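Hemolysin II regulatory protein (Bacillus cereus, PDB 2JJ7) probably binds DNA as a TetR-family transcriptional regulator of hemolysin II. Local coordinates at residues B[11-16]-B[52-57]; B[17-22]-B[31-36]; B[69-74]-B[126-131]; B[82-87]-B[172-177]. One frame throughout, in Å; residues are numbered along the deposited sequence.

Contact 1 of 4, residues B[11-16]-B[52-57]; sequences NILKAA and ENLYYE
In the helical DNA-binding domain of this TetR-family regulator, L54 of helix 51-62 packs against I12, L13 and A16 of helix 5-23. The two helix segments are nearly perpendicular, at 91°. Their axes come within 9.9 Å. No hydrogen bond crosses between them, so the contact is apolar packing.

L54 is the central side chain. Its CG stands anti to the backbone N (chi1 -166°), which places CG on the side of helix 5-23. Methyl CD1 then does most of the touching. L54 CD1 meets L13 CD2 at 3.7 Å and I12 CG2 at 3.9 Å. L13 and L54 slide past each other in opposite directions, whereas I12 and L54 cross at about a right angle. The CB of A16 meets L54 CG at 3.8 Å. A16 and L54 are also the pair whose CA atoms lie nearest, 7.3 Å apart. The small alanine side chain therefore sits where the backbones are closest.

The core of the helix-turn-helix domain continues around this contact. F48, at the end of the predicted motif, touches I12, L13, L54 and E57. I33 of helix 30-37 packs on both A16 and L54.

L13 CD2 also reaches E57 CB at 3.8 Å. Of E57, CB does the touching. The side chains of L13 and E57 run obliquely to each other. On another side of helix 51-62, Y55 OH hydrogen-bonds E107 OE2 of helix 98-109.

Contact 2 of 4, residues B[17-22]-B[31-36]; sequences KKKFGE and QEIAKE
K18 NZ and E36 OE2 form a salt bridge at 3.5 Å, with no hydrogen bond across the segments. The lysine chain is extended beyond CG and crosses the glutamate at about a right angle. The methylene K18 CD also lies 3.5 Å from E36 OE2, so the carboxylate rests on the side of the chain as well as near its tip. E36 bends at chi2 (65°), which turns CD toward K18.

K19 lies against the same glutamate. K19 CE is 3.9 Å from E36 OE1, but the ammonium group turns elsewhere. K19 NZ forms a salt bridge with E22 OE1 at 3.2 Å, on the syn side of that carboxylate and within its own helix. E36 probably still adds to the field at this lysine. E32 has its main polar partner in R23, by a salt bridge.

Beneath the charges the contact is apolar. K19 CB packs on I33 CG1 at 4.0 Å. I33 CD1 lies over one face of the F20 ring, offset toward the rim. I33 CD1 is 4.2 Å from the centroid of the F20 ring, a CH-pi contact. Y55 meets the F20 ring edge-to-face.

The two segments run at 133° to each other, with axes 9.6 Å apart. This is the packing of the first helix of a TetR DNA-binding domain on helix 30-37, the leading helix of the predicted helix-turn-helix.

Contact 3 of 4, residues B[69-74]-B[126-131]; sequences PNFLEK and FEQLKE
N70 and Q128 have their CA atoms 7.4 Å apart, where the start of helix 71-74 faces a type I beta turn running from F126 to L129. N70 is the N-cap of its helix. Its OD1 accepts from E73 N, in the carbonyl plane and on a lone pair.

The Q128 amide bridges two backbone groups just at this helix start. Its chain is extended beyond CG and reaches across with both ends of the amide. Q128 OE1 accepts from F71 N at 2.8 Å, on a lone pair and nearly straight (169°). Q128 NE2 donates to P69 O at 2.9 Å, with the donor above the carbonyl plane. This pair of bonds fixes the rotation of the amide. Q128 OE1 also comes 3.4 Å from F71 CD2.

E131 reaches N70 tip to tip, with carboxylate and amide planes 90° apart. N70 ND2 donates to E131 OE2 at 2.5 Å, a value too short to be taken literally. L72 CD1 packs 3.7 Å from E131 O. A water accepts from L72 N and donates to Q128 OE1. It also donates to E131 OE2, but that approach is likewise suspiciously short.

The first turn of helix 71-74 has its N-H groups of F71, L72 and E73 satisfied by Q128, the water and N70. The negative E131 also lies at this helix start, where the helix dipole would probably favour it.

Contact 4 of 4, residues B[82-87]-B[172-177]; sequences ALREYL and LVSRII
R84 presents one face of its guanidinium to I177 and an edge to S174. The methyl I177 CD1 sits 3.4 Å above the plane of the R84 guanidinium, offset toward the rim. S174 OG lies in the plane and takes both end nitrogens. S174 OG accepts from R84 NH1 at 3.1 Å and from R84 NH2 at 3.3 Å, so the arginine grips one atom end-on with two bonds. Its chain bends at chi3 (-78°), which swings NE round toward helix 169-181. R84 is modelled in two conformers; the grip is described for one and is less certain for that reason. S174 OG also has a weak hydrogen bond with A170 O.

L87 fills the apolar part of the contact. L87 CB packs on V173 CG2 at 3.7 Å. L87 CD1 meets I176 CG2 at 3.6 Å and also touches I177 CG1. V173 CG1 lies against R84 CG at 3.8 Å, and L83 slides past I177 in the opposite direction. The CA atoms of L87 and V173 are only 5.8 Å apart.

The helices run at 141° to each other, with axes 9.7 Å apart. Helix 147-158 joins the same core, for its I154 touches both L87 and I176. Next to this core, F163 of the second subunit packs on L172 and R175. Such closely packed, roughly antiparallel helices are characteristic of the all-helical C-terminal domain of TetR regulators, which usually forms the dimer.

Overall arrangement
Contacts 1 and 2 form one cluster, with centres about 8 Å apart. They share helix 5-23, and A15 and A16 touch I33. Contacts 3 and 4 form a second cluster, with centres about 12 Å apart. The salt bridge K74-E85 and a probable hydrogen bond between Y86 OH and F126 O join them. The clusters lie on opposite sides of the chain's centre, about 28 to 33 Å apart between contact centres. Contacts 1 and 2 close before the others open, whereas the segments of contacts 3 and 4 alternate along the chain. This matches the two-part TetR architecture. An N-terminal domain probably binds DNA, and a larger helical domain lies toward the second subunit.

Contact 1 of 4, residues B[11-16]-B[52-57]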
# COMPACT_ATOMS: atom_id res chain seq x y z
N ASN B 11 24.23 18.54 11.03
CA ASN B 11 24.20 18.86 9.61
C ASN B 11 24.34 17.62 8.71
O ASN B 11 23.60 17.49 7.72
CB ASN B 11 25.26 19.91 9.26
CG ASN B 11 24.90 21.29 9.77
OD1 ASN B 11 23.78 21.51 10.24
ND2 ASN B 11 25.83 22.22 9.67
N ILE B 12 25.25 16.72 9.07
CA ILE B 12 25.48 15.50 8.28
C ILE B 12 24.28 14.55 8.34
O ILE B 12 23.94 13.91 7.35
CB ILE B 12 26.77 14.75 8.70
CG1 ILE B 12 28.02 15.61 8.42
CG2 ILE B 12 26.88 13.38 7.97
CD1 ILE B 12 29.26 15.16 9.21
N LEU B 13 23.64 14.47 9.51
CA LEU B 13 22.47 13.63 9.69
C LEU B 13 21.24 14.17 8.97
O LEU B 13 20.49 13.39 8.37
CB LEU B 13 22.18 13.39 11.17
CG LEU B 13 23.17 12.43 11.85
CD1 LEU B 13 22.91 12.32 13.35
CD2 LEU B 13 23.14 11.05 11.20
N LYS B 14 21.03 15.48 9.02
CA LYS B 14 19.99 16.15 8.23
C LYS B 14 20.18 15.82 6.75
O LYS B 14 19.23 15.48 6.05
CB LYS B 14 20.02 17.67 8.43
CG LYS B 14 19.36 18.16 9.71
CD LYS B 14 19.49 19.67 9.90
CE LYS B 14 19.02 20.06 11.30
NZ LYS B 14 18.65 21.50 11.43
N ALA B 15 21.43 15.92 6.29
CA ALA B 15 21.79 15.63 4.90
C ALA B 15 21.50 14.18 4.52
O ALA B 15 20.94 13.91 3.46
CB ALA B 15 23.26 15.95 4.64
N ALA B 16 21.91 13.27 5.39
CA ALA B 16 21.77 11.85 5.16
C ALA B 16 20.29 11.44 5.13
O ALA B 16 19.87 10.71 4.25
CB ALA B 16 22.53 11.08 6.21
N GLU B 52 26.61 2.76 6.23
CA GLU B 52 25.84 1.80 7.02
C GLU B 52 25.52 2.36 8.41
O GLU B 52 24.37 2.36 8.84
CB GLU B 52 26.57 0.46 7.12
CG GLU B 52 26.00 -0.53 8.15
CD GLU B 52 24.81 -1.33 7.66
OE1 GLU B 52 23.70 -0.76 7.59
OE2 GLU B 52 24.97 -2.54 7.36
N ASN B 53 26.55 2.87 9.07
CA ASN B 53 26.41 3.44 10.41
C ASN B 53 25.64 4.76 10.38
O ASN B 53 24.86 5.06 11.28
CB ASN B 53 27.78 3.63 11.05
CG ASN B 53 27.69 4.19 12.45
OD1 ASN B 53 27.04 3.60 13.32
ND2 ASN B 53 28.31 5.35 12.68
N LEU B 54 25.87 5.54 9.32
CA LEU B 54 25.17 6.78 9.10
C LEU B 54 23.66 6.54 8.97
O LEU B 54 22.86 7.26 9.54
CB LEU B 54 25.72 7.44 7.84
CG LEU B 54 25.42 8.89 7.50
CD1 LEU B 54 25.60 9.79 8.71
CD2 LEU B 54 26.35 9.31 6.39
N TYR B 55 23.31 5.50 8.21
CA TYR B 55 21.93 5.04 8.08
C TYR B 55 21.33 4.65 9.42
O TYR B 55 20.23 5.09 9.74
CB TYR B 55 21.90 3.84 7.15
CG TYR B 55 20.52 3.35 6.74
CD1 TYR B 55 20.06 2.13 7.20
CD2 TYR B 55 19.72 4.08 5.85
CE1 TYR B 55 18.84 1.64 6.82
CE2 TYR B 55 18.47 3.58 5.46
CZ TYR B 55 18.05 2.36 5.95
OH TYR B 55 16.87 1.80 5.60
N TYR B 56 22.06 3.85 10.20
CA TYR B 56 21.64 3.50 11.55
C TYR B 56 21.37 4.78 12.36
O TYR B 56 20.32 4.89 13.01
CB TYR B 56 22.68 2.64 12.28
CG TYR B 56 22.84 1.21 11.77
CD1 TYR B 56 21.90 0.62 10.93
CD2 TYR B 56 23.92 0.44 12.18
CE1 TYR B 56 22.06 -0.70 10.49
CE2 TYR B 56 24.08 -0.86 11.75
CZ TYR B 56 23.17 -1.43 10.91
OH TYR B 56 23.37 -2.73 10.51
N GLU B 57 22.29 5.73 12.31
CA GLU B 57 22.16 6.97 13.06
C GLU B 57 20.96 7.82 12.60
O GLU B 57 20.37 8.55 13.39
CB GLU B 57 23.45 7.78 13.01
CG GLU B 57 24.61 7.17 13.78
CD GLU B 57 24.31 6.97 15.26
OE1 GLU B 57 23.68 7.85 15.89
OE2 GLU B 57 24.70 5.92 15.80

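Contact 2 of 4, residues B[17-22]-B[31-36]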
# COMPACT_ATOMS: atom_id res chain seq x y z
N LYS B 17 19.50 11.93 6.09
CA LYS B 17 18.04 11.77 6.07
C LYS B 17 17.48 12.18 4.70
O LYS B 17 16.74 11.42 4.07
CB LYS B 17 17.39 12.62 7.17
CG LYS B 17 15.87 12.50 7.26
CD LYS B 17 15.26 13.58 8.15
CE LYS B 17 13.91 13.15 8.68
NZ LYS B 17 13.20 14.22 9.45
N LYS B 18 17.83 13.39 4.26
CA LYS B 18 17.37 13.94 2.99
C LYS B 18 17.75 13.05 1.80
O LYS B 18 16.90 12.70 0.99
CB LYS B 18 17.91 15.35 2.77
CG LYS B 18 17.33 16.01 1.51
CD LYS B 18 17.98 17.34 1.19
CE LYS B 18 17.41 17.92 -0.10
NZ LYS B 18 17.68 19.38 -0.22
N LYS B 19 19.02 12.69 1.73
CA LYS B 19 19.57 11.96 0.59
C LYS B 19 19.13 10.50 0.54
O LYS B 19 18.70 10.02 -0.51
CB LYS B 19 21.09 12.11 0.54
CG LYS B 19 21.55 13.48 0.04
CD LYS B 19 21.37 13.55 -1.48
CE LYS B 19 21.36 14.97 -1.99
NZ LYS B 19 20.90 15.03 -3.40
N PHE B 20 19.24 9.79 1.66
CA PHE B 20 18.64 8.46 1.81
C PHE B 20 17.16 8.45 1.43
O PHE B 20 16.71 7.53 0.75
CB PHE B 20 18.77 7.95 3.24
CG PHE B 20 20.13 7.37 3.56
CD1 PHE B 20 20.71 6.41 2.74
CD2 PHE B 20 20.79 7.75 4.73
CE1 PHE B 20 21.97 5.87 3.05
CE2 PHE B 20 22.05 7.21 5.05
CZ PHE B 20 22.64 6.27 4.22
N GLY B 21 16.42 9.46 1.87
CA GLY B 21 14.98 9.56 1.57
C GLY B 21 14.69 9.73 0.08
O GLY B 21 13.70 9.23 -0.43
N GLU B 22 15.58 10.45 -0.60
CA GLU B 22 15.44 10.71 -2.02
C GLU B 22 15.77 9.51 -2.89
O GLU B 22 15.08 9.26 -3.88
CB GLU B 22 16.32 11.89 -2.43
CG GLU B 22 15.73 13.26 -2.13
CD GLU B 22 16.73 14.38 -2.32
OE1 GLU B 22 17.85 14.10 -2.82
OE2 GLU B 22 16.41 15.53 -1.98
N GLN B 31 29.61 10.31 -0.27
CA GLN B 31 30.06 11.47 -1.04
C GLN B 31 28.95 12.50 -1.30
O GLN B 31 29.15 13.70 -1.11
CB GLN B 31 30.71 11.03 -2.37
CG GLN B 31 32.07 10.33 -2.22
CD GLN B 31 31.98 8.92 -1.62
OE1 GLN B 31 30.90 8.32 -1.55
NE2 GLN B 31 33.11 8.40 -1.17
N GLU B 32 27.78 12.02 -1.72
CA GLU B 32 26.61 12.87 -1.92
C GLU B 32 26.07 13.46 -0.62
O GLU B 32 25.60 14.60 -0.60
CB GLU B 32 25.49 12.08 -2.61
CG GLU B 32 25.90 11.44 -3.91
CD GLU B 32 24.95 10.32 -4.33
OE1 GLU B 32 23.73 10.43 -4.07
OE2 GLU B 32 25.44 9.33 -4.91
N ILE B 33 26.10 12.66 0.45
CA ILE B 33 25.71 13.13 1.78
C ILE B 33 26.65 14.24 2.27
O ILE B 33 26.19 15.29 2.75
CB ILE B 33 25.62 11.95 2.78
CG1 ILE B 33 24.47 11.02 2.38
CG2 ILE B 33 25.43 12.45 4.21
CD1 ILE B 33 24.36 9.73 3.22
N ALA B 34 27.95 14.02 2.13
CA ALA B 34 28.94 15.04 2.51
C ALA B 34 28.70 16.32 1.74
O ALA B 34 28.67 17.41 2.33
CB ALA B 34 30.34 14.54 2.28
N LYS B 35 28.51 16.17 0.43
CA LYS B 35 28.27 17.29 -0.47
C LYS B 35 27.02 18.07 -0.06
O LYS B 35 27.04 19.31 -0.01
CB LYS B 35 28.16 16.81 -1.92
CG LYS B 35 28.00 17.92 -2.94
CD LYS B 35 28.01 17.38 -4.36
CE LYS B 35 28.40 18.48 -5.34
NZ LYS B 35 28.67 17.94 -6.70
N GLU B 36 25.95 17.34 0.26
CA GLU B 36 24.70 17.97 0.71
C GLU B 36 24.87 18.70 2.05
O GLU B 36 24.35 19.81 2.23
CB GLU B 36 23.57 16.93 0.77
CG GLU B 36 22.26 17.42 1.42
CD GLU B 36 21.54 18.53 0.66
OE1 GLU B 36 21.63 18.57 -0.59
OE2 GLU B 36 20.87 19.35 1.32

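Contact 3 of 4, residues B[69-74]-B[126-131]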
# COMPACT_ATOMS: atom_id res chain seq x y z
N PRO B 69 4.61 2.26 23.89
CA PRO B 69 3.89 1.36 24.80
C PRO B 69 2.99 0.44 23.98
O PRO B 69 2.70 0.75 22.84
CB PRO B 69 3.02 2.32 25.63
CG PRO B 69 2.86 3.55 24.76
CD PRO B 69 4.17 3.67 24.03
N ASN B 70 2.60 -0.70 24.56
CA ASN B 70 1.65 -1.58 23.90
C ASN B 70 0.31 -0.88 23.84
O ASN B 70 -0.30 -0.65 24.89
CB ASN B 70 1.53 -2.90 24.67
CG ASN B 70 0.72 -3.94 23.92
OD1 ASN B 70 -0.47 -4.12 24.19
ND2 ASN B 70 1.36 -4.61 22.96
N PHE B 71 -0.15 -0.52 22.65
CA PHE B 71 -1.40 0.25 22.53
C PHE B 71 -2.66 -0.46 23.00
O PHE B 71 -3.59 0.20 23.48
CB PHE B 71 -1.58 0.83 21.14
CG PHE B 71 -0.56 1.88 20.78
CD1 PHE B 71 -0.51 3.09 21.47
CD2 PHE B 71 0.37 1.65 19.78
CE1 PHE B 71 0.46 4.06 21.15
CE2 PHE B 71 1.34 2.62 19.45
CZ PHE B 71 1.38 3.81 20.15
N LEU B 72 -2.72 -1.79 22.86
CA LEU B 72 -3.86 -2.58 23.34
C LEU B 72 -3.99 -2.53 24.86
O LEU B 72 -5.07 -2.32 25.39
CB LEU B 72 -3.79 -4.05 22.88
CG LEU B 72 -4.33 -4.48 21.52
CD1 LEU B 72 -4.12 -5.98 21.31
CD2 LEU B 72 -5.81 -4.14 21.37
N GLU B 73 -2.88 -2.74 25.55
CA GLU B 73 -2.86 -2.63 27.01
C GLU B 73 -3.12 -1.19 27.47
O GLU B 73 -3.94 -0.97 28.37
CB GLU B 73 -1.54 -3.14 27.59
CG GLU B 73 -1.32 -4.62 27.36
CD GLU B 73 0.00 -5.12 27.92
OE1 GLU B 73 1.04 -4.43 27.78
OE2 GLU B 73 -0.00 -6.23 28.49
N LYS B 74 -2.45 -0.22 26.85
CA LYS B 74 -2.69 1.19 27.20
C LYS B 74 -4.18 1.58 27.04
O LYS B 74 -4.72 2.40 27.79
CB LYS B 74 -1.78 2.11 26.38
CG LYS B 74 -1.88 3.55 26.81
CD LYS B 74 -1.00 4.47 25.99
CE LYS B 74 -1.38 5.91 26.30
NZ LYS B 74 -0.51 6.88 25.62
N PHE B 126 5.95 -0.35 15.03
CA PHE B 126 5.02 -0.41 13.90
C PHE B 126 4.37 -1.80 13.79
O PHE B 126 3.21 -1.93 13.39
CB PHE B 126 5.72 0.00 12.59
CG PHE B 126 4.76 0.39 11.49
CD1 PHE B 126 4.44 -0.52 10.48
CD2 PHE B 126 4.15 1.65 11.47
CE1 PHE B 126 3.53 -0.17 9.47
CE2 PHE B 126 3.24 2.01 10.45
CZ PHE B 126 2.93 1.10 9.44
N GLU B 127 5.13 -2.84 14.13
CA GLU B 127 4.64 -4.24 14.10
C GLU B 127 3.53 -4.57 15.13
O GLU B 127 3.02 -5.69 15.16
CB GLU B 127 5.80 -5.21 14.25
CG GLU B 127 6.47 -5.48 12.92
CD GLU B 127 7.69 -6.36 13.03
OE1 GLU B 127 8.05 -6.77 14.15
OE2 GLU B 127 8.31 -6.64 11.97
N GLN B 128 3.16 -3.60 15.97
CA GLN B 128 2.04 -3.79 16.89
C GLN B 128 0.72 -3.92 16.13
O GLN B 128 -0.25 -4.43 16.67
CB GLN B 128 1.92 -2.63 17.86
CG GLN B 128 2.81 -2.71 19.08
CD GLN B 128 2.42 -1.66 20.10
OE1 GLN B 128 1.25 -1.55 20.47
NE2 GLN B 128 3.39 -0.87 20.55
N LEU B 129 0.70 -3.45 14.89
CA LEU B 129 -0.53 -3.44 14.09
C LEU B 129 -1.28 -4.77 14.04
O LEU B 129 -2.49 -4.82 14.25
CB LEU B 129 -0.22 -2.95 12.68
CG LEU B 129 -1.41 -2.83 11.73
CD1 LEU B 129 -2.52 -1.91 12.32
CD2 LEU B 129 -0.89 -2.36 10.35
N LYS B 130 -0.55 -5.85 13.73
CA LYS B 130 -1.14 -7.19 13.68
C LYS B 130 -2.01 -7.52 14.89
O LYS B 130 -3.17 -7.89 14.73
CB LYS B 130 -0.07 -8.28 13.52
CG LYS B 130 -0.69 -9.67 13.33
CD LYS B 130 0.33 -10.71 12.92
CE LYS B 130 -0.36 -12.04 12.62
NZ LYS B 130 0.59 -13.19 12.52
N GLU B 131 -1.46 -7.39 16.10
CA GLU B 131 -2.22 -7.75 17.31
C GLU B 131 -3.45 -6.86 17.52
O GLU B 131 -4.48 -7.34 17.94
CB GLU B 131 -1.35 -7.84 18.56
CG GLU B 131 -0.79 -6.52 19.07
CD GLU B 131 -0.30 -6.63 20.52
OE1 GLU B 131 -0.07 -7.76 20.98
OE2 GLU B 131 -0.15 -5.59 21.19
O HOH W 1 -0.90 -3.19 20.84

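Contact 4 of 4, residues B[82-87]-B[172-177]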
# COMPACT_ATOMS: atom_id res chain seq x y z
N ALA B 82 -7.21 1.64 20.60
CA ALA B 82 -5.83 1.23 20.39
C ALA B 82 -5.40 1.58 18.97
O ALA B 82 -4.34 2.18 18.78
CB ALA B 82 -5.66 -0.25 20.64
N LEU B 83 -6.22 1.23 17.99
CA LEU B 83 -5.86 1.51 16.60
C LEU B 83 -5.80 3.02 16.29
O LEU B 83 -4.91 3.48 15.55
CB LEU B 83 -6.82 0.80 15.64
CG LEU B 83 -6.46 0.89 14.15
CD1 LEU B 83 -5.15 0.20 13.86
CD2 LEU B 83 -7.58 0.29 13.32
N ARG B 84 -6.74 3.79 16.84
CA ARG B 84 -6.71 5.24 16.65
C ARG B 84 -5.40 5.81 17.19
O ARG B 84 -4.79 6.65 16.54
CB ARG B 84 -7.93 5.93 17.29
CG ARG B 84 -8.10 7.38 16.81
CD ARG B 84 -9.47 7.96 17.10
NE ARG B 84 -10.52 7.52 16.18
CZ ARG B 84 -10.80 8.09 15.01
NH1 ARG B 84 -10.09 9.13 14.59
NH2 ARG B 84 -11.78 7.62 14.24
N GLU B 85 -4.95 5.33 18.34
CA GLU B 85 -3.72 5.85 18.94
C GLU B 85 -2.52 5.45 18.11
O GLU B 85 -1.65 6.30 17.82
CB GLU B 85 -3.54 5.40 20.39
CG GLU B 85 -2.37 6.13 21.06
CD GLU B 85 -2.35 6.00 22.57
OE1 GLU B 85 -3.02 5.11 23.12
OE2 GLU B 85 -1.66 6.81 23.22
N TYR B 86 -2.46 4.18 17.76
CA TYR B 86 -1.40 3.66 16.91
C TYR B 86 -1.29 4.50 15.63
O TYR B 86 -0.21 5.00 15.28
CB TYR B 86 -1.69 2.20 16.58
CG TYR B 86 -0.81 1.61 15.49
CD1 TYR B 86 -1.13 1.78 14.14
CD2 TYR B 86 0.32 0.86 15.81
CE1 TYR B 86 -0.33 1.23 13.15
CE2 TYR B 86 1.11 0.32 14.82
CZ TYR B 86 0.79 0.51 13.50
OH TYR B 86 1.59 -0.05 12.52
N LEU B 87 -2.42 4.65 14.93
CA LEU B 87 -2.46 5.36 13.66
C LEU B 87 -2.13 6.85 13.80
O LEU B 87 -1.52 7.44 12.90
CB LEU B 87 -3.84 5.21 12.99
CG LEU B 87 -4.23 3.83 12.47
CD1 LEU B 87 -5.65 3.84 11.91
CD2 LEU B 87 -3.25 3.31 11.44
N LEU B 172 -7.19 10.54 7.64
CA LEU B 172 -6.60 9.28 7.23
C LEU B 172 -6.84 8.23 8.31
O LEU B 172 -7.28 7.12 8.00
CB LEU B 172 -5.10 9.42 6.90
CG LEU B 172 -4.40 8.17 6.39
CD1 LEU B 172 -5.14 7.55 5.17
CD2 LEU B 172 -2.94 8.46 6.07
N VAL B 173 -6.57 8.60 9.57
CA VAL B 173 -6.80 7.74 10.73
C VAL B 173 -8.28 7.30 10.80
O VAL B 173 -8.56 6.11 10.86
CB VAL B 173 -6.36 8.42 12.06
CG1 VAL B 173 -6.77 7.58 13.30
CG2 VAL B 173 -4.83 8.66 12.07
N SER B 174 -9.19 8.27 10.74
CA SER B 174 -10.64 8.01 10.73
C SER B 174 -11.09 7.12 9.58
O SER B 174 -11.90 6.21 9.78
CB SER B 174 -11.43 9.31 10.67
OG SER B 174 -11.41 9.94 11.93
N ARG B 175 -10.59 7.40 8.38
CA ARG B 175 -10.99 6.65 7.19
C ARG B 175 -10.45 5.22 7.21
O ARG B 175 -11.12 4.29 6.73
CB ARG B 175 -10.55 7.38 5.92
CG ARG B 175 -11.26 8.70 5.68
CD ARG B 175 -11.15 9.13 4.20
NE ARG B 175 -12.12 8.44 3.36
CZ ARG B 175 -13.14 9.03 2.73
NH1 ARG B 175 -13.97 8.30 2.00
NH2 ARG B 175 -13.32 10.34 2.81
N ILE B 176 -9.25 5.03 7.76
CA ILE B 176 -8.71 3.68 7.90
C ILE B 176 -9.60 2.83 8.84
O ILE B 176 -9.97 1.71 8.52
CB ILE B 176 -7.24 3.69 8.36
CG1 ILE B 176 -6.34 4.14 7.21
CG2 ILE B 176 -6.83 2.30 8.87
CD1 ILE B 176 -4.86 4.40 7.62
N ILE B 177 -9.95 3.41 9.98
CA ILE B 177 -10.79 2.74 10.97
C ILE B 177 -12.18 2.45 10.39
O ILE B 177 -12.70 1.35 10.55
CB ILE B 177 -10.88 3.59 12.26
CG1 ILE B 177 -9.48 3.73 12.91
CG2 ILE B 177 -11.94 3.01 13.24
CD1 ILE B 177 -9.42 4.67 14.11